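Isomerase/lactonizing enzyme (Agrobacterium fabrum str. C58, PDB 2NQL) belongs to the mandelate racemase/muconate lactonizing enzyme family of the enolase superfamily, with an alpha+beta N-terminal domain and a TIM-like barrel that holds a sodium ion. Local coordinates at residues V8-L13 against A77-I82; D84-F89 against D121-L126; K173-R178 against H340-S345. All coordinates share one frame; numbering follows the deposited sequence. Where two conformers were deposited one is given.

Interaction 1 of 3, residues V8-L13 against A77-I82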
loop_
_atom_site.group_PDB
_atom_site.type_symbol
_atom_site.label_atom_id
_atom_site.label_comp_id
_atom_site.label_asym_id
_atom_site.label_seq_id
_atom_site.Cartn_x
_atom_site.Cartn_y
_atom_site.Cartn_z
ATOM N N VAL A 8 -5.023 21.206 10.745
ATOM C CA VAL A 8 -4.087 20.424 9.925
ATOM C C VAL A 8 -4.252 20.970 8.511
ATOM O O VAL A 8 -5.343 20.913 7.934
ATOM C CB VAL A 8 -4.394 18.895 9.978
ATOM C CG1 VAL A 8 -3.407 18.101 9.097
ATOM C CG2 VAL A 8 -4.371 18.362 11.414
ATOM N N GLU A 9 -3.184 21.553 7.973
ATOM C CA GLU A 9 -3.234 22.187 6.659
ATOM C C GLU A 9 -2.273 21.447 5.726
ATOM O O GLU A 9 -1.121 21.192 6.109
ATOM C CB GLU A 9 -2.784 23.645 6.756
ATOM C CG GLU A 9 -3.717 24.580 7.552
ATOM C CD GLU A 9 -3.036 25.903 7.832
ATOM O OE1 GLU A 9 -2.382 26.013 8.894
ATOM O OE2 GLU A 9 -3.124 26.787 6.966
ATOM N N VAL A 10 -2.739 21.097 4.524
ATOM C CA VAL A 10 -1.891 20.359 3.562
ATOM C C VAL A 10 -1.503 21.240 2.381
ATOM O O VAL A 10 -2.331 21.990 1.853
ATOM C CB VAL A 10 -2.621 19.102 3.013
ATOM C CG1 VAL A 10 -1.627 18.184 2.324
ATOM C CG2 VAL A 10 -3.272 18.324 4.172
ATOM N N PHE A 11 -0.240 21.117 1.964
ATOM C CA PHE A 11 0.317 21.922 0.881
ATOM C C PHE A 11 1.180 21.058 -0.016
ATOM O O PHE A 11 1.662 20.006 0.401
ATOM C CB PHE A 11 1.236 23.028 1.403
ATOM C CG PHE A 11 0.588 23.956 2.382
ATOM C CD1 PHE A 11 -0.066 25.105 1.939
ATOM C CD2 PHE A 11 0.691 23.711 3.749
ATOM C CE1 PHE A 11 -0.650 25.995 2.865
ATOM C CE2 PHE A 11 0.094 24.593 4.684
ATOM C CZ PHE A 11 -0.567 25.725 4.229
ATOM N N THR A 12 1.372 21.520 -1.249
ATOM C CA THR A 12 2.491 21.033 -2.064
ATOM C C THR A 12 3.512 22.154 -2.248
ATOM O O THR A 12 3.180 23.340 -2.203
ATOM C CB THR A 12 2.051 20.549 -3.454
ATOM O OG1 THR A 12 1.257 21.565 -4.080
ATOM C CG2 THR A 12 1.235 19.260 -3.301
ATOM N N LEU A 13 4.754 21.744 -2.401
ATOM C CA LEU A 13 5.829 22.638 -2.880
ATOM C C LEU A 13 6.363 22.004 -4.153
ATOM O O LEU A 13 6.851 20.875 -4.129
ATOM C CB LEU A 13 6.914 22.760 -1.800
ATOM C CG LEU A 13 8.225 23.509 -2.159
ATOM C CD1 LEU A 13 7.895 24.832 -2.792
ATOM C CD2 LEU A 13 9.098 23.729 -0.901
ATOM N N ALA A 77 -3.558 12.351 -3.706
ATOM C CA ALA A 77 -3.861 11.124 -2.960
ATOM C C ALA A 77 -3.623 11.309 -1.448
ATOM O O ALA A 77 -4.558 11.146 -0.627
ATOM C CB ALA A 77 -3.072 9.952 -3.512
ATOM N N VAL A 78 -2.404 11.708 -1.061
ATOM C CA VAL A 78 -2.142 12.036 0.340
ATOM C C VAL A 78 -3.032 13.171 0.845
ATOM O O VAL A 78 -3.561 13.093 1.988
ATOM C CB VAL A 78 -0.639 12.328 0.625
ATOM C CG1 VAL A 78 -0.451 13.042 1.962
ATOM C CG2 VAL A 78 0.146 11.028 0.634
ATOM N N ALA A 79 -3.194 14.218 0.030
ATOM C CA ALA A 79 -4.017 15.375 0.404
ATOM C C ALA A 79 -5.459 14.950 0.677
ATOM O O ALA A 79 -6.033 15.378 1.666
ATOM C CB ALA A 79 -3.992 16.434 -0.662
ATOM N N ALA A 80 -6.005 14.070 -0.165
ATOM C CA ALA A 80 -7.374 13.560 0.086
ATOM C C ALA A 80 -7.447 12.767 1.376
ATOM O O ALA A 80 -8.379 12.949 2.166
ATOM C CB ALA A 80 -7.857 12.708 -1.104
ATOM N N LEU A 81 -6.478 11.886 1.598
ATOM C CA LEU A 81 -6.458 11.071 2.820
ATOM C C LEU A 81 -6.461 11.973 4.042
ATOM O O LEU A 81 -7.233 11.759 4.989
ATOM C CB LEU A 81 -5.247 10.114 2.823
ATOM C CG LEU A 81 -5.389 8.983 1.802
ATOM C CD1 LEU A 81 -4.089 8.204 1.673
ATOM C CD2 LEU A 81 -6.503 8.008 2.243
ATOM N N ILE A 82 -5.620 13.005 4.017
ATOM C CA ILE A 82 -5.529 13.867 5.187
ATOM C C ILE A 82 -6.795 14.727 5.341
ATOM O O ILE A 82 -7.401 14.731 6.427
ATOM C CB ILE A 82 -4.224 14.715 5.185
ATOM C CG1 ILE A 82 -3.009 13.764 5.285
ATOM C CG2 ILE A 82 -4.252 15.740 6.344
ATOM C CD1 ILE A 82 -1.637 14.495 5.152
#
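Val-10 holds CG1 anti to its backbone N (chi1 -165°), which spreads its two methyls toward different residues of helix 75-90: CG1 toward Ala-79 and CG2 toward Ile-82. Ile-82 answers with its branch methyl CG2, likewise anti to the backbone N. The contact is a strand-on-helix packing in the alpha+beta N-terminal domain of the enolase superfamily, where an antiparallel sheet carries helices on one face. Strand 8-13 and helix 77-82 run almost exactly antiparallel, at 174°, with their axes 9.1 Å apart at closest approach. Val-8 and Val-10, two residues apart on the strand, both turn their CB toward the helix, while Glu-9 between them points away and forms salt bridges with Arg-56 and Arg-387. The tightest touch is Val-10 CG2 to Ile-82 CG2, at 3.5 Å, the two side chains meeting at a slant. Val-8 meets the same isoleucine methyl nearly at a right angle, its CG1 lying 3.7 Å from Ile-82 CG2. The backbones come nearest at Val-10 and Ala-79, whose CA atoms are 6.3 Å apart. Val-55 of strand 50-59 and Ala-122 of helix 117-138 also pack on Ile-82. No hydrogen bond joins the two segments; at the Ala-79 end, Val-10 CG1 lies 4.2 Å from both Ala-79 CA and Ala-79 CB.

Interaction 2 of 3, residues D84-F89 against D121-L126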
loop_
_atom_site.group_PDB
_atom_site.type_symbol
_atom_site.label_atom_id
_atom_site.label_comp_id
_atom_site.label_asym_id
_atom_site.label_seq_id
_atom_site.Cartn_x
_atom_site.Cartn_y
_atom_site.Cartn_z
ATOM N N ASP A 84 -9.883 14.480 3.962
ATOM C CA ASP A 84 -11.174 13.765 4.076
ATOM C C ASP A 84 -11.278 12.964 5.361
ATOM O O ASP A 84 -12.340 12.920 5.985
ATOM C CB ASP A 84 -11.428 12.828 2.877
ATOM C CG ASP A 84 -12.781 12.077 2.998
ATOM O OD1 ASP A 84 -13.829 12.737 2.992
ATOM O OD2 ASP A 84 -12.769 10.843 3.145
ATOM N N LEU A 85 -10.185 12.302 5.726
ATOM C CA LEU A 85 -10.199 11.280 6.758
ATOM C C LEU A 85 -9.324 11.595 7.964
ATOM O O LEU A 85 -9.796 11.581 9.098
ATOM C CB LEU A 85 -9.816 9.909 6.184
ATOM C CG LEU A 85 -9.569 8.771 7.194
ATOM C CD1 LEU A 85 -10.869 8.320 7.928
ATOM C CD2 LEU A 85 -8.819 7.566 6.588
ATOM N N LEU A 86 -8.034 11.834 7.740
ATOM C CA LEU A 86 -7.090 11.660 8.845
ATOM C C LEU A 86 -7.042 12.876 9.771
ATOM O O LEU A 86 -6.896 12.725 10.983
ATOM C CB LEU A 86 -5.688 11.350 8.308
ATOM C CG LEU A 86 -5.540 10.034 7.572
ATOM C CD1 LEU A 86 -4.249 10.080 6.730
ATOM C CD2 LEU A 86 -5.499 8.868 8.584
ATOM N N ALA A 87 -7.171 14.071 9.195
ATOM C CA ALA A 87 -7.108 15.314 9.977
ATOM C C ALA A 87 -8.160 15.318 11.092
ATOM O O ALA A 87 -7.882 15.735 12.199
ATOM C CB ALA A 87 -7.292 16.519 9.115
ATOM N N GLY A 88 -9.356 14.834 10.775
ATOM C CA GLY A 88 -10.462 14.773 11.744
ATOM C C GLY A 88 -10.157 13.956 12.980
ATOM O O GLY A 88 -10.705 14.235 14.055
ATOM N N PHE A 89 -9.320 12.935 12.831
ATOM C CA PHE A 89 -8.915 12.072 13.934
ATOM C C PHE A 89 -7.617 12.489 14.638
ATOM O O PHE A 89 -7.201 11.883 15.626
ATOM C CB PHE A 89 -8.851 10.624 13.471
ATOM C CG PHE A 89 -10.205 10.072 13.116
ATOM C CD1 PHE A 89 -11.083 9.683 14.130
ATOM C CD2 PHE A 89 -10.625 10.000 11.798
ATOM C CE1 PHE A 89 -12.349 9.193 13.828
ATOM C CE2 PHE A 89 -11.888 9.526 11.479
ATOM C CZ PHE A 89 -12.757 9.118 12.505
ATOM N N ASP A 121 2.385 7.041 3.714
ATOM C CA ASP A 121 2.989 8.345 3.355
ATOM C C ASP A 121 2.270 9.441 4.153
ATOM O O ASP A 121 2.907 10.306 4.779
ATOM C CB ASP A 121 2.805 8.670 1.861
ATOM C CG ASP A 121 3.823 8.003 0.952
ATOM O OD1 ASP A 121 4.755 7.317 1.413
ATOM O OD2 ASP A 121 3.620 8.155 -0.284
ATOM N N ALA A 122 0.937 9.396 4.126
ATOM C CA ALA A 122 0.124 10.393 4.817
ATOM C C ALA A 122 0.382 10.388 6.316
ATOM O O ALA A 122 0.542 11.457 6.922
ATOM C CB ALA A 122 -1.376 10.198 4.518
ATOM N N LEU A 123 0.417 9.190 6.898
ATOM C CA LEU A 123 0.680 9.034 8.323
ATOM C C LEU A 123 2.057 9.560 8.685
ATOM O O LEU A 123 2.225 10.143 9.745
ATOM C CB LEU A 123 0.529 7.598 8.769
ATOM C CG LEU A 123 -0.834 6.896 8.562
ATOM C CD1 LEU A 123 -0.818 5.494 9.232
ATOM C CD2 LEU A 123 -2.002 7.760 9.070
ATOM N N ALA A 124 3.018 9.368 7.785
ATOM C CA ALA A 124 4.393 9.832 7.996
ATOM C C ALA A 124 4.428 11.349 8.181
ATOM O O ALA A 124 5.055 11.863 9.145
ATOM C CB ALA A 124 5.288 9.387 6.807
ATOM N N ALA A 125 3.751 12.076 7.291
ATOM C CA ALA A 125 3.702 13.525 7.407
ATOM C C ALA A 125 3.058 14.006 8.720
ATOM O O ALA A 125 3.571 14.918 9.384
ATOM C CB ALA A 125 3.046 14.157 6.183
ATOM N N LEU A 126 1.951 13.376 9.111
ATOM C CA LEU A 126 1.283 13.728 10.357
ATOM C C LEU A 126 2.128 13.402 11.581
ATOM O O LEU A 126 2.102 14.142 12.552
ATOM C CB LEU A 126 -0.067 12.979 10.449
ATOM C CG LEU A 126 -1.048 13.401 9.351
ATOM C CD1 LEU A 126 -2.304 12.453 9.321
ATOM C CD2 LEU A 126 -1.498 14.904 9.396
#
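A helix-helix packing within the N-terminal domain brings Leu-86 of helix 75-90 against Ala-122, Leu-123 and Leu-126 of helix 117-138. Leu-86, which lies in a wider, pi-type turn at 84-86, is the single residue through which segment 84-89 makes its close contacts. Its CD1 comes nearest the methyl of Ala-122, with Leu-86 CD1 to Ala-122 CB at 3.6 Å, and also borders CD2 of Leu-123 and CD1 of Leu-126. CD2 lies 3.7 Å from Leu-123 CD2, the two leucine side chains crossing at about a right angle. Nearer the backbone, Leu-86 CB rests 3.7 Å from Leu-126 CD1. A chi1 of -65° sets CG of Leu-86 opposite its own carbonyl carbon, and a chi2 of 162° spreads the two methyls over neighbouring residues of the facing helix. The two helices point broadly the same way, with a signed crossing angle of -31° and segment axes 11.2 Å apart at closest approach, and both belong to the helical layer that covers the sheet in this enolase-type N-terminal domain. Leu-126 also packs on Val-55 and Met-57 of that sheet, while Met-108 of helix 98-109 covers Leu-86 and Tyr-102 and Leu-105 of the same helix reach Leu-123. At the dimer interface, Asp-84 OD2 is hydrogen-bonded to Tyr-36 OH of the second subunit, and Asp-121 OD2 to Tyr-114 OH of that subunit.

Interaction 3 of 3, residues K173-R178 against H340-S345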
loop_
_atom_site.group_PDB
_atom_site.type_symbol
_atom_site.label_atom_id
_atom_site.label_comp_id
_atom_site.label_asym_id
_atom_site.label_seq_id
_atom_site.Cartn_x
_atom_site.Cartn_y
_atom_site.Cartn_z
ATOM N N LYS A 173 35.630 12.276 -7.295
ATOM C CA LYS A 173 36.916 12.699 -6.744
ATOM C C LYS A 173 36.801 14.085 -6.133
ATOM O O LYS A 173 37.416 14.359 -5.094
ATOM C CB LYS A 173 37.991 12.690 -7.837
ATOM C CG LYS A 173 39.434 12.838 -7.318
ATOM C CD LYS A 173 40.410 12.909 -8.511
ATOM C CE LYS A 173 41.814 13.322 -8.077
ATOM N NZ LYS A 173 42.450 12.287 -7.208
ATOM N N TYR A 174 36.033 14.959 -6.795
ATOM C CA TYR A 174 35.741 16.286 -6.265
ATOM C C TYR A 174 35.130 16.199 -4.862
ATOM O O TYR A 174 35.555 16.918 -3.930
ATOM C CB TYR A 174 34.803 17.044 -7.217
ATOM C CG TYR A 174 34.318 18.358 -6.655
ATOM C CD1 TYR A 174 35.137 19.492 -6.676
ATOM C CD2 TYR A 174 33.062 18.456 -6.054
ATOM C CE1 TYR A 174 34.692 20.708 -6.129
ATOM C CE2 TYR A 174 32.616 19.652 -5.510
ATOM C CZ TYR A 174 33.433 20.759 -5.544
ATOM O OH TYR A 174 32.973 21.913 -5.008
ATOM N N TRP A 175 34.134 15.323 -4.716
ATOM C CA TRP A 175 33.514 15.083 -3.414
ATOM C C TRP A 175 34.440 14.434 -2.388
ATOM O O TRP A 175 34.389 14.794 -1.210
ATOM C CB TRP A 175 32.150 14.358 -3.559
ATOM C CG TRP A 175 31.118 15.345 -4.048
ATOM C CD1 TRP A 175 30.678 15.519 -5.341
ATOM C CD2 TRP A 175 30.493 16.374 -3.274
ATOM N NE1 TRP A 175 29.799 16.570 -5.402
ATOM C CE2 TRP A 175 29.669 17.118 -4.153
ATOM C CE3 TRP A 175 30.529 16.727 -1.914
ATOM C CZ2 TRP A 175 28.890 18.204 -3.720
ATOM C CZ3 TRP A 175 29.753 17.819 -1.482
ATOM C CH2 TRP A 175 28.944 18.533 -2.383
ATOM N N GLN A 176 35.301 13.519 -2.841
ATOM C CA GLN A 176 36.342 12.946 -1.984
ATOM C C GLN A 176 37.255 14.039 -1.414
ATOM O O GLN A 176 37.582 14.018 -0.221
ATOM C CB GLN A 176 37.173 11.898 -2.739
ATOM C CG GLN A 176 38.087 11.058 -1.840
ATOM C CD GLN A 176 38.925 10.068 -2.619
ATOM O OE1 GLN A 176 39.574 10.430 -3.603
ATOM N NE2 GLN A 176 38.920 8.809 -2.183
ATOM N N ASP A 177 37.635 14.995 -2.261
ATOM C CA ASP A 177 38.511 16.119 -1.874
ATOM C C ASP A 177 37.820 17.056 -0.875
ATOM O O ASP A 177 38.477 17.814 -0.151
ATOM C CB ASP A 177 38.926 16.928 -3.108
ATOM C CG ASP A 177 39.936 16.212 -3.974
ATOM O OD1 ASP A 177 40.515 15.191 -3.529
ATOM O OD2 ASP A 177 40.144 16.663 -5.124
ATOM N N ARG A 178 36.488 16.999 -0.837
ATOM C CA ARG A 178 35.711 17.701 0.173
ATOM C C ARG A 178 35.549 16.913 1.484
ATOM O O ARG A 178 34.859 17.371 2.395
ATOM C CB ARG A 178 34.329 18.079 -0.389
ATOM C CG ARG A 178 34.353 19.091 -1.531
ATOM C CD ARG A 178 32.942 19.446 -1.988
ATOM N NE ARG A 178 32.221 20.217 -0.967
ATOM C CZ ARG A 178 32.116 21.542 -0.972
ATOM N NH1 ARG A 178 32.675 22.259 -1.946
ATOM N NH2 ARG A 178 31.460 22.151 0.005
ATOM N N HIS A 340 24.423 7.865 6.690
ATOM C CA HIS A 340 23.179 8.373 6.076
ATOM C C HIS A 340 23.449 8.838 4.648
ATOM O O HIS A 340 24.484 9.459 4.348
ATOM C CB HIS A 340 22.629 9.499 6.960
ATOM C CG HIS A 340 21.170 9.811 6.768
ATOM N ND1 HIS A 340 20.650 10.302 5.585
ATOM C CD2 HIS A 340 20.131 9.759 7.647
ATOM C CE1 HIS A 340 19.354 10.531 5.740
ATOM N NE2 HIS A 340 19.011 10.199 6.978
ATOM N N GLU A 341 22.533 8.506 3.742
ATOM C CA GLU A 341 22.617 9.025 2.376
ATOM C C GLU A 341 22.582 10.557 2.340
ATOM O O GLU A 341 21.841 11.196 3.101
ATOM C CB GLU A 341 21.523 8.415 1.506
ATOM C CG GLU A 341 21.705 8.667 0.015
ATOM C CD GLU A 341 20.740 7.867 -0.839
ATOM O OE1 GLU A 341 19.798 7.295 -0.289
ATOM O OE2 GLU A 341 20.920 7.806 -2.060
ATOM N N PHE A 342 23.434 11.118 1.481
ATOM C CA PHE A 342 23.500 12.549 1.240
ATOM C C PHE A 342 23.355 12.842 -0.262
ATOM O O PHE A 342 24.196 12.469 -1.088
ATOM C CB PHE A 342 24.818 13.122 1.821
ATOM C CG PHE A 342 25.074 14.579 1.491
ATOM C CD1 PHE A 342 24.178 15.596 1.872
ATOM C CD2 PHE A 342 26.254 14.949 0.831
ATOM C CE1 PHE A 342 24.451 16.943 1.593
ATOM C CE2 PHE A 342 26.526 16.319 0.559
ATOM C CZ PHE A 342 25.623 17.296 0.924
ATOM N N GLN A 343 22.252 13.499 -0.602
ATOM C CA GLN A 343 21.974 13.924 -1.966
ATOM C C GLN A 343 22.385 15.373 -2.101
ATOM O O GLN A 343 21.561 16.274 -1.935
ATOM C CB GLN A 343 20.476 13.794 -2.254
ATOM C CG GLN A 343 19.955 12.370 -2.243
ATOM C CD GLN A 343 19.902 11.776 -3.627
ATOM O OE1 GLN A 343 20.715 10.918 -3.980
ATOM N NE2 GLN A 343 18.947 12.237 -4.431
ATOM N N HIS A 344 23.665 15.592 -2.385
ATOM C CA HIS A 344 24.235 16.923 -2.427
ATOM C C HIS A 344 23.462 17.894 -3.325
ATOM O O HIS A 344 23.234 19.038 -2.951
ATOM C CB HIS A 344 25.710 16.821 -2.840
ATOM C CG HIS A 344 25.933 16.072 -4.122
ATOM N ND1 HIS A 344 26.070 16.706 -5.338
ATOM C CD2 HIS A 344 26.004 14.744 -4.379
ATOM C CE1 HIS A 344 26.250 15.802 -6.287
ATOM N NE2 HIS A 344 26.212 14.603 -5.732
ATOM N N SER A 345 23.007 17.394 -4.475
ATOM C CA SER A 345 22.352 18.181 -5.505
ATOM C C SER A 345 20.973 18.653 -5.077
ATOM O O SER A 345 20.443 19.590 -5.653
ATOM C CB SER A 345 22.142 17.289 -6.722
ATOM O OG SER A 345 23.368 16.789 -7.218
#
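Trp-175 and His-344 carry most of this contact, with Phe-342 adding a smaller share. The indole and the imidazole meet obliquely: the centroids of the five-membered ring of Trp-175 and the ring of His-344 lie 4.4 Å apart, with planes at 41°. Trp-175 NE1 sits over one face of the imidazole, 3.7 Å from His-344 CE1, while the benzene half of the indole leans on the start of the histidine side chain, with Trp-175 CZ2 3.6 Å from His-344 CB. His-344 places CG between its backbone N and carbonyl carbon (chi1 54°), with the ring lying against the indole. Its NE2 is hydrogen-bonded to the backbone O of Gly-159, which should help fix the rotation of the ring. Within the tryptophan's own segment, Tyr-174 CD2 and Arg-178 CD lie over the rim of the indole face opposite His-344. Phe-342 is touched at its ring edge, where Trp-175 CZ3 comes within 4.1 Å of Phe-342 CE2, the two side chains crossing at about a right angle. Phe-180 meets both rings, edge-to-face with Trp-175 and nearly parallel to Phe-342. In the TIM-like barrel of the enolase superfamily, helix 165-177 is the crossover between parallel strands 152-158 and 182-186, and strand 340-342 pairs with 152-158 from the other side. Trp-175 and His-344 both also pack on Val-157, so the contact ties the helix outside the barrel to the neighbouring strands 152-158 and 340-342 and to the turn into helix 344-347.

Interactions 1 and 2 adjoin each other, their centres about 8 Å apart. Both use helix 75-90, whose turns join them through two probable backbone hydrogen bonds, Leu-86 N to Leu-81 O and Ala-87 N to Ile-82 O, each 2.9 Å. Side chains join them as well: Val-8 CG1 packs 3.7 Å from Leu-126 CD2. Both reach the second subunit. Interaction 3 lies in the barrel, on the opposite side of the chain's centre, about 32 Å from interaction 1 and about 35 Å from interaction 2 between centres. The sodium ion, bound by Glu-240 and Glu-266, is about 12 Å from the side chain of Phe-342 in interaction 3.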